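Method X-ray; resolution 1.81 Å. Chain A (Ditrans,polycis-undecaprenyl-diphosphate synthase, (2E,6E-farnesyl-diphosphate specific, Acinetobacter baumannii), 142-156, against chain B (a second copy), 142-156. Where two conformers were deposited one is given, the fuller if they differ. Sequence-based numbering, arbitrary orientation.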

ATOM      1  N   ASP A 142       4.702   2.188  10.545  1.00 18.81           N
ATOM      2  CA  ASP A 142       4.210   3.562  10.598  1.00 20.49           C
ATOM      3  C   ASP A 142       2.761   3.589  11.049  1.00 19.37           C
ATOM      4  O   ASP A 142       2.392   4.324  11.974  1.00 17.98           O
ATOM      5  CB  ASP A 142       4.388   4.150   9.182  1.00 18.81           C
ATOM      6  CG  ASP A 142       4.082   5.637   9.059  1.00 23.50           C
ATOM      7  OD1 ASP A 142       3.764   6.324  10.049  1.00 23.85           O
ATOM      8  OD2 ASP A 142       4.172   6.115   7.892  1.00 23.43           O
ATOM      9  N   ILE A 143       1.933   2.744  10.421  1.00 17.26           N
ATOM     10  CA  ILE A 143       0.512   2.681  10.751  1.00 20.85           C
ATOM     11  C   ILE A 143       0.308   2.193  12.185  1.00 19.53           C
ATOM     12  O   ILE A 143      -0.496   2.751  12.944  1.00 18.10           O
ATOM     13  CB  ILE A 143      -0.204   1.787   9.721  1.00 20.33           C
ATOM     14  CG1 ILE A 143      -0.330   2.536   8.386  1.00 21.03           C
ATOM     15  CG2 ILE A 143      -1.572   1.302  10.243  1.00 19.26           C
ATOM     16  CD1 ILE A 143      -0.584   1.612   7.166  1.00 21.55           C
ATOM     17  N   ALA A 144       1.036   1.151  12.596  1.00 17.36           N
ATOM     18  CA  ALA A 144       0.851   0.672  13.973  1.00 18.73           C
ATOM     19  C   ALA A 144       1.377   1.679  14.992  1.00 20.50           C
ATOM     20  O   ALA A 144       0.819   1.798  16.090  1.00 21.70           O
ATOM     21  CB  ALA A 144       1.530  -0.682  14.167  1.00 17.48           C
ATOM     22  N   ASN A 145       2.410   2.439  14.637  1.00 19.70           N
ATOM     23  CA  ASN A 145       2.910   3.500  15.506  1.00 22.34           C
ATOM     24  C   ASN A 145       1.870   4.596  15.680  1.00 21.71           C
ATOM     25  O   ASN A 145       1.676   5.120  16.790  1.00 22.36           O
ATOM     26  CB  ASN A 145       4.206   4.068  14.916  1.00 22.95           C
ATOM     27  CG  ASN A 145       4.809   5.176  15.767  1.00 29.70           C
ATOM     28  OD1 ASN A 145       4.880   6.355  15.352  1.00 31.55           O
ATOM     29  ND2 ASN A 145       5.243   4.813  16.958  1.00 23.15           N
ATOM     30  N   ALA A 146       1.210   4.962  14.586  1.00 20.61           N
ATOM     31  CA  ALA A 146       0.105   5.912  14.662  1.00 21.64           C
ATOM     32  C   ALA A 146      -1.002   5.385  15.568  1.00 22.20           C
ATOM     33  O   ALA A 146      -1.528   6.124  16.407  1.00 22.62           O
ATOM     34  CB  ALA A 146      -0.433   6.200  13.256  1.00 19.23           C
ATOM     35  N   ALA A 147      -1.365   4.104  15.413  1.00 21.09           N
ATOM     36  CA  ALA A 147      -2.393   3.523  16.272  1.00 21.30           C
ATOM     37  C   ALA A 147      -1.968   3.546  17.740  1.00 24.77           C
ATOM     38  O   ALA A 147      -2.789   3.783  18.634  1.00 23.68           O
ATOM     39  CB  ALA A 147      -2.701   2.086  15.828  1.00 20.02           C
ATOM     40  N   LYS A 148      -0.686   3.296  18.009  1.00 22.46           N
ATOM     41  CA  LYS A 148      -0.204   3.358  19.387  1.00 24.54           C
ATOM     42  C   LYS A 148      -0.345   4.770  19.952  1.00 24.94           C
ATOM     43  O   LYS A 148      -0.805   4.953  21.084  1.00 24.96           O
ATOM     44  CB  LYS A 148       1.253   2.887  19.452  1.00 24.58           C
ATOM     45  CG  LYS A 148       1.874   3.024  20.839  1.00 25.39           C
ATOM     46  CD  LYS A 148       3.354   2.651  20.847  1.00 29.93           C
ATOM     47  CE  LYS A 148       4.208   3.832  20.364  1.00 38.80           C
ATOM     48  NZ  LYS A 148       5.646   3.753  20.797  1.00 46.74           N
ATOM     49  N   GLN A 149       0.045   5.783  19.173  1.00 21.74           N
ATOM     50  CA  GLN A 149      -0.088   7.174  19.635  1.00 23.82           C
ATOM     51  C   GLN A 149      -1.546   7.562  19.870  1.00 24.88           C
ATOM     52  O   GLN A 149      -1.870   8.282  20.838  1.00 25.48           O
ATOM     53  CB  GLN A 149       0.564   8.121  18.630  1.00 25.81           C
ATOM     54  CG  GLN A 149       2.075   8.006  18.569  1.00 29.96           C
ATOM     55  CD  GLN A 149       2.656   8.960  17.534  1.00 40.21           C
ATOM     56  OE1 GLN A 149       2.408  10.161  17.585  1.00 39.02           O
ATOM     57  NE2 GLN A 149       3.419   8.429  16.587  1.00 45.81           N
ATOM     58  N   VAL A 150      -2.440   7.119  18.981  1.00 22.00           N
ATOM     59  CA  VAL A 150      -3.859   7.385  19.172  1.00 22.38           C
ATOM     60  C   VAL A 150      -4.337   6.756  20.473  1.00 26.09           C
ATOM     61  O   VAL A 150      -5.069   7.382  21.261  1.00 25.65           O
ATOM     62  CB  VAL A 150      -4.666   6.876  17.964  1.00 23.09           C
ATOM     63  CG1 VAL A 150      -6.129   6.919  18.277  1.00 26.76           C
ATOM     64  CG2 VAL A 150      -4.367   7.745  16.731  1.00 23.39           C
ATOM     65  N   ALA A 151      -3.933   5.506  20.724  1.00 21.12           N
ATOM     66  CA  ALA A 151      -4.372   4.838  21.942  1.00 21.48           C
ATOM     67  C   ALA A 151      -3.783   5.488  23.184  1.00 25.04           C
ATOM     68  O   ALA A 151      -4.448   5.549  24.222  1.00 27.36           O
ATOM     69  CB  ALA A 151      -4.019   3.356  21.905  1.00 24.34           C
ATOM     70  N   GLN A 152      -2.542   5.966  23.104  1.00 25.85           N
ATOM     71  CA  GLN A 152      -1.955   6.677  24.240  1.00 27.71           C
ATOM     72  C   GLN A 152      -2.743   7.943  24.555  1.00 29.92           C
ATOM     73  O   GLN A 152      -2.988   8.258  25.730  1.00 29.39           O
ATOM     74  CB  GLN A 152      -0.491   7.008  23.949  1.00 30.83           C
ATOM     75  CG  GLN A 152       0.409   5.750  23.958  1.00 34.56           C
ATOM     76  CD  GLN A 152       1.816   6.016  23.435  1.00 38.93           C
ATOM     77  OE1 GLN A 152       2.016   6.862  22.572  1.00 40.52           O
ATOM     78  NE2 GLN A 152       2.794   5.276  23.955  1.00 40.70           N
ATOM     79  N   ALA A 153      -3.166   8.669  23.518  1.00 26.19           N
ATOM     80  CA  ALA A 153      -4.032   9.828  23.739  1.00 26.06           C
ATOM     81  C   ALA A 153      -5.363   9.420  24.373  1.00 26.24           C
ATOM     82  O   ALA A 153      -5.857  10.100  25.288  1.00 28.06           O
ATOM     83  CB  ALA A 153      -4.258  10.575  22.426  1.00 28.47           C
ATOM     84  N   VAL A 154      -5.954   8.305  23.919  1.00 24.15           N
ATOM     85  CA  VAL A 154      -7.180   7.803  24.553  1.00 25.23           C
ATOM     86  C   VAL A 154      -6.946   7.523  26.034  1.00 27.20           C
ATOM     87  O   VAL A 154      -7.795   7.825  26.883  1.00 28.44           O
ATOM     88  CB  VAL A 154      -7.685   6.540  23.826  1.00 25.87           C
ATOM     89  CG1 VAL A 154      -8.772   5.845  24.635  1.00 27.95           C
ATOM     90  CG2 VAL A 154      -8.223   6.913  22.444  1.00 26.57           C
ATOM     91  N   SER A 155      -5.794   6.938  26.367  1.00 28.07           N
ATOM     92  CA  SER A 155      -5.490   6.624  27.762  1.00 30.60           C
ATOM     93  C   SER A 155      -5.408   7.881  28.614  1.00 30.00           C
ATOM     94  O   SER A 155      -5.779   7.863  29.798  1.00 33.81           O
ATOM     95  CB  SER A 155      -4.171   5.850  27.829  1.00 40.24           C
ATOM     96  OG  SER A 155      -3.972   5.275  29.101  1.00 53.05           O
ATOM     97  N   ARG A 156      -4.935   8.973  28.037  1.00 27.13           N
ATOM     98  CA  ARG A 156      -4.852  10.249  28.744  1.00 32.39           C
ATOM     99  C   ARG A 156      -6.160  11.027  28.757  1.00 32.70           C
ATOM    100  O   ARG A 156      -6.194  12.121  29.335  1.00 33.26           O
ATOM    101  CB  ARG A 156      -3.764  11.127  28.125  1.00 36.50           C
ATOM    102  CG  ARG A 156      -2.363  10.541  28.198  1.00 44.53           C
ATOM    103  CD  ARG A 156      -1.315  11.584  27.787  1.00 47.51           C
ATOM    104  NE  ARG A 156      -1.497  12.049  26.412  1.00 47.76           N
ATOM    105  CZ  ARG A 156      -0.898  11.502  25.355  1.00 46.36           C
ATOM    106  NH1 ARG A 156      -0.079  10.470  25.518  1.00 40.77           N
ATOM    107  NH2 ARG A 156      -1.119  11.988  24.135  1.00 44.10           N
TER
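Chain B 142-156: DIANAAKQVAQAVSR

Small side chains let helices come close, and the pairing of two identical helices in this undecaprenyl-diphosphate synthase is a compact example. In chain B, as in chain A, residues 142-155 are helical, continuing a helix that begins earlier in the chain, and the backbone is held by regular i to i+4 hydrogen bonds such as Ala B151 N to Ala B147 O at 2.9 Å. The two helices run in the same general direction, with a signed crossing angle of -34°. Their axes approach to 9.0 Å.

The register is that of a symmetric pair: Ile A143, Ala A147 and Ala A151 meet their own counterparts, while each valine crosses to the alanine nearly one turn back. The CA atoms of Ile A143 and Ile B143 are 7.8 Å apart; the separation falls to 5.2 Å between the CA atoms of Ala A147 and Ala B147 and to 4.8 Å between those of Ala A151 and Ala B151, then opens to 6.3 Å between the CA atoms of Ser A155 and Ser B155. The backbones are thus nearest where the side chains are single methyl groups.

Val A154 covers the most surface on chain A, and Val B154 shares that place on chain B with Ile B143. Both valines adopt the t rotamer and point toward the partner helix, where each packs beside the alanine of the other chain: Val B154 CG2 lies 3.9 Å from Ala A151 CB, and Val A154 CG2 lies 4.0 Å from Ala B151 CB. The other branch, CG1, reaches the backbone, with Val B154 CG1 3.9 Å from Ala A151 O. Val A154 CG1 also rests 3.9 Å from Ser B155 CB. Between the valines, the two alanine methyls, Ala A151 CB and Ala B151 CB, are 4.4 Å apart.

Toward the N-terminal end, where the backbones diverge, larger side chains span the gap. Ile A143 and Ile B143, both m at chi1 and t at chi2, meet through their CG2 methyls at 3.5 Å. One turn on, Ala A147 CB and Ala B147 CB are 4.1 Å apart.

No direct hydrogen bond crosses between the stretches, and the contacts across the 438 Å² of buried surface are chiefly apolar. One water supplies a polar link, donating to Ala A147 O and to Ala B147 O, with its oxygen 2.8 Å from each. These carbonyls also accept the helical bonds of the 151 amides, so the water joins the helices without interrupting either.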

ATOM      1  N   ASP B 142     -10.411   0.884   6.804  1.00 20.10           N
ATOM      2  CA  ASP B 142     -10.075  -0.411   7.407  1.00 21.78           C
ATOM      3  C   ASP B 142      -9.028  -0.232   8.500  1.00 20.53           C
ATOM      4  O   ASP B 142      -9.179  -0.728   9.628  1.00 20.75           O
ATOM      5  CB  ASP B 142      -9.576  -1.324   6.262  1.00 20.95           C
ATOM      6  CG  ASP B 142      -9.367  -2.798   6.645  1.00 24.28           C
ATOM      7  OD1 ASP B 142      -9.618  -3.220   7.793  1.00 23.16           O
ATOM      8  OD2 ASP B 142      -8.958  -3.567   5.723  1.00 23.42           O
ATOM      9  N   ILE B 143      -7.970   0.520   8.178  1.00 18.83           N
ATOM     10  CA  ILE B 143      -6.888   0.771   9.117  1.00 20.99           C
ATOM     11  C   ILE B 143      -7.375   1.584  10.314  1.00 20.64           C
ATOM     12  O   ILE B 143      -7.057   1.266  11.470  1.00 20.62           O
ATOM     13  CB  ILE B 143      -5.738   1.460   8.366  1.00 19.94           C
ATOM     14  CG1 ILE B 143      -5.004   0.423   7.499  1.00 22.56           C
ATOM     15  CG2 ILE B 143      -4.781   2.178   9.326  1.00 18.91           C
ATOM     16  CD1 ILE B 143      -4.182   1.033   6.367  1.00 21.82           C
ATOM     17  N   ALA B 144      -8.156   2.644  10.070  1.00 20.18           N
ATOM     18  CA  ALA B 144      -8.627   3.456  11.192  1.00 19.47           C
ATOM     19  C   ALA B 144      -9.645   2.693  12.037  1.00 21.96           C
ATOM     20  O   ALA B 144      -9.721   2.898  13.249  1.00 23.58           O
ATOM     21  CB  ALA B 144      -9.201   4.797  10.691  1.00 21.96           C
ATOM     22  N   ASN B 145     -10.417   1.797  11.419  1.00 22.36           N
ATOM     23  CA  ASN B 145     -11.342   0.941  12.157  1.00 25.11           C
ATOM     24  C   ASN B 145     -10.586  -0.022  13.071  1.00 22.25           C
ATOM     25  O   ASN B 145     -10.983  -0.240  14.228  1.00 23.24           O
ATOM     26  CB  ASN B 145     -12.209   0.175  11.155  1.00 23.26           C
ATOM     27  CG  ASN B 145     -13.236  -0.714  11.828  1.00 27.08           C
ATOM     28  OD1 ASN B 145     -13.151  -1.946  11.785  1.00 31.99           O
ATOM     29  ND2 ASN B 145     -14.213  -0.099  12.440  1.00 22.27           N
ATOM     30  N   ALA B 146      -9.487  -0.596  12.565  1.00 21.44           N
ATOM     31  CA  ALA B 146      -8.614  -1.403  13.415  1.00 21.83           C
ATOM     32  C   ALA B 146      -8.073  -0.571  14.586  1.00 21.96           C
ATOM     33  O   ALA B 146      -8.053  -1.021  15.743  1.00 21.62           O
ATOM     34  CB  ALA B 146      -7.462  -1.978  12.576  1.00 20.81           C
ATOM     35  N   ALA B 147      -7.631   0.655  14.298  1.00 22.24           N
ATOM     36  CA  ALA B 147      -7.100   1.520  15.357  1.00 21.73           C
ATOM     37  C   ALA B 147      -8.162   1.841  16.400  1.00 24.60           C
ATOM     38  O   ALA B 147      -7.872   1.898  17.609  1.00 23.41           O
ATOM     39  CB  ALA B 147      -6.539   2.808  14.745  1.00 20.65           C
ATOM     40  N   LYS B 148      -9.401   2.043  15.948  1.00 22.37           N
ATOM     41  CA  LYS B 148     -10.509   2.303  16.858  1.00 23.45           C
ATOM     42  C   LYS B 148     -10.749   1.111  17.768  1.00 22.15           C
ATOM     43  O   LYS B 148     -10.946   1.272  18.970  1.00 22.21           O
ATOM     44  CB  LYS B 148     -11.777   2.630  16.065  1.00 22.67           C
ATOM     45  CG  LYS B 148     -13.010   2.797  16.942  1.00 23.49           C
ATOM     46  CD  LYS B 148     -14.236   3.274  16.126  1.00 29.76           C
ATOM     47  CE  LYS B 148     -14.852   2.163  15.306  0.59 31.91           C
ATOM     48  NZ  LYS B 148     -16.227   2.554  14.871  0.59 36.73           N
ATOM     49  N   GLN B 149     -10.761  -0.100  17.203  1.00 21.52           N
ATOM     50  CA  GLN B 149     -11.001  -1.277  18.028  1.00 21.74           C
ATOM     51  C   GLN B 149      -9.904  -1.466  19.069  1.00 23.19           C
ATOM     52  O   GLN B 149     -10.181  -1.802  20.234  1.00 26.16           O
ATOM     53  CB  GLN B 149     -11.091  -2.515  17.144  1.00 22.90           C
ATOM     54  CG  GLN B 149     -12.287  -2.554  16.235  1.00 28.79           C
ATOM     55  CD  GLN B 149     -12.249  -3.801  15.385  1.00 35.79           C
ATOM     56  OE1 GLN B 149     -12.198  -4.907  15.914  1.00 31.86           O
ATOM     57  NE2 GLN B 149     -12.208  -3.632  14.069  1.00 41.51           N
ATOM     58  N   VAL B 150      -8.652  -1.268  18.664  1.00 22.64           N
ATOM     59  CA  VAL B 150      -7.536  -1.371  19.606  1.00 23.67           C
ATOM     60  C   VAL B 150      -7.666  -0.328  20.711  1.00 25.50           C
ATOM     61  O   VAL B 150      -7.510  -0.629  21.907  1.00 24.03           O
ATOM     62  CB  VAL B 150      -6.205  -1.215  18.853  1.00 24.91           C
ATOM     63  CG1 VAL B 150      -5.066  -1.056  19.832  1.00 28.96           C
ATOM     64  CG2 VAL B 150      -5.979  -2.439  17.983  1.00 27.67           C
ATOM     65  N   ALA B 151      -7.966   0.914  20.330  1.00 22.52           N
ATOM     66  CA  ALA B 151      -8.116   1.977  21.326  1.00 24.69           C
ATOM     67  C   ALA B 151      -9.317   1.739  22.237  1.00 25.75           C
ATOM     68  O   ALA B 151      -9.279   2.096  23.417  1.00 28.46           O
ATOM     69  CB  ALA B 151      -8.254   3.319  20.626  1.00 25.25           C
ATOM     70  N   GLN B 152     -10.405   1.183  21.712  1.00 25.26           N
ATOM     71  CA  GLN B 152     -11.525   0.837  22.583  1.00 26.72           C
ATOM     72  C   GLN B 152     -11.102  -0.192  23.615  1.00 29.64           C
ATOM     73  O   GLN B 152     -11.487  -0.104  24.786  1.00 29.17           O
ATOM     74  CB  GLN B 152     -12.708   0.320  21.759  1.00 26.38           C
ATOM     75  CG  GLN B 152     -13.404   1.431  20.986  1.00 28.73           C
ATOM     76  CD  GLN B 152     -14.399   0.901  19.973  1.00 35.65           C
ATOM     77  OE1 GLN B 152     -14.209  -0.174  19.398  1.00 36.83           O
ATOM     78  NE2 GLN B 152     -15.474   1.653  19.752  1.00 38.68           N
ATOM     79  N   ALA B 153     -10.300  -1.177  23.203  1.00 29.60           N
ATOM     80  CA  ALA B 153      -9.784  -2.129  24.185  1.00 30.20           C
ATOM     81  C   ALA B 153      -8.896  -1.439  25.221  1.00 28.85           C
ATOM     82  O   ALA B 153      -8.950  -1.767  26.413  1.00 32.87           O
ATOM     83  CB  ALA B 153      -9.038  -3.262  23.476  1.00 29.42           C
ATOM     84  N   VAL B 154      -8.053  -0.498  24.788  1.00 27.34           N
ATOM     85  CA  VAL B 154      -7.239   0.268  25.738  1.00 25.56           C
ATOM     86  C   VAL B 154      -8.132   1.048  26.708  1.00 29.62           C
ATOM     87  O   VAL B 154      -7.870   1.106  27.921  1.00 31.65           O
ATOM     88  CB  VAL B 154      -6.282   1.199  24.976  1.00 24.98           C
ATOM     89  CG1 VAL B 154      -5.588   2.226  25.918  1.00 27.72           C
ATOM     90  CG2 VAL B 154      -5.239   0.371  24.174  1.00 24.08           C
ATOM     91  N   SER B 155      -9.196   1.657  26.186  1.00 29.66           N
ATOM     92  CA  SER B 155     -10.115   2.442  27.011  1.00 31.13           C
ATOM     93  C   SER B 155     -10.776   1.578  28.068  1.00 34.51           C
ATOM     94  O   SER B 155     -11.056   2.051  29.180  1.00 35.74           O
ATOM     95  CB  SER B 155     -11.175   3.104  26.125  1.00 35.43           C
ATOM     96  OG  SER B 155     -11.914   4.089  26.833  1.00 46.04           O
ATOM     97  N   ARG B 156     -11.019   0.308  27.753  1.00 33.13           N
ATOM     98  CA  ARG B 156     -11.601  -0.618  28.715  1.00 35.59           C
ATOM     99  C   ARG B 156     -10.576  -1.179  29.691  1.00 37.86           C
ATOM    100  O   ARG B 156     -10.953  -1.960  30.576  1.00 38.80           O
ATOM    101  CB  ARG B 156     -12.303  -1.776  27.982  1.00 35.58           C
ATOM    102  CG  ARG B 156     -13.466  -1.353  27.082  1.00 40.45           C
ATOM    103  CD  ARG B 156     -14.280  -2.550  26.536  1.00 41.47           C
ATOM    104  NE  ARG B 156     -13.486  -3.451  25.696  1.00 41.48           N
ATOM    105  CZ  ARG B 156     -13.390  -3.361  24.367  1.00 40.35           C
ATOM    106  NH1 ARG B 156     -14.045  -2.411  23.706  1.00 40.45           N
ATOM    107  NH2 ARG B 156     -12.633  -4.221  23.697  1.00 34.74           N
TER
HETATM  108  O   HOH W   1      -5.324   2.681  18.497  1.00 43.90           O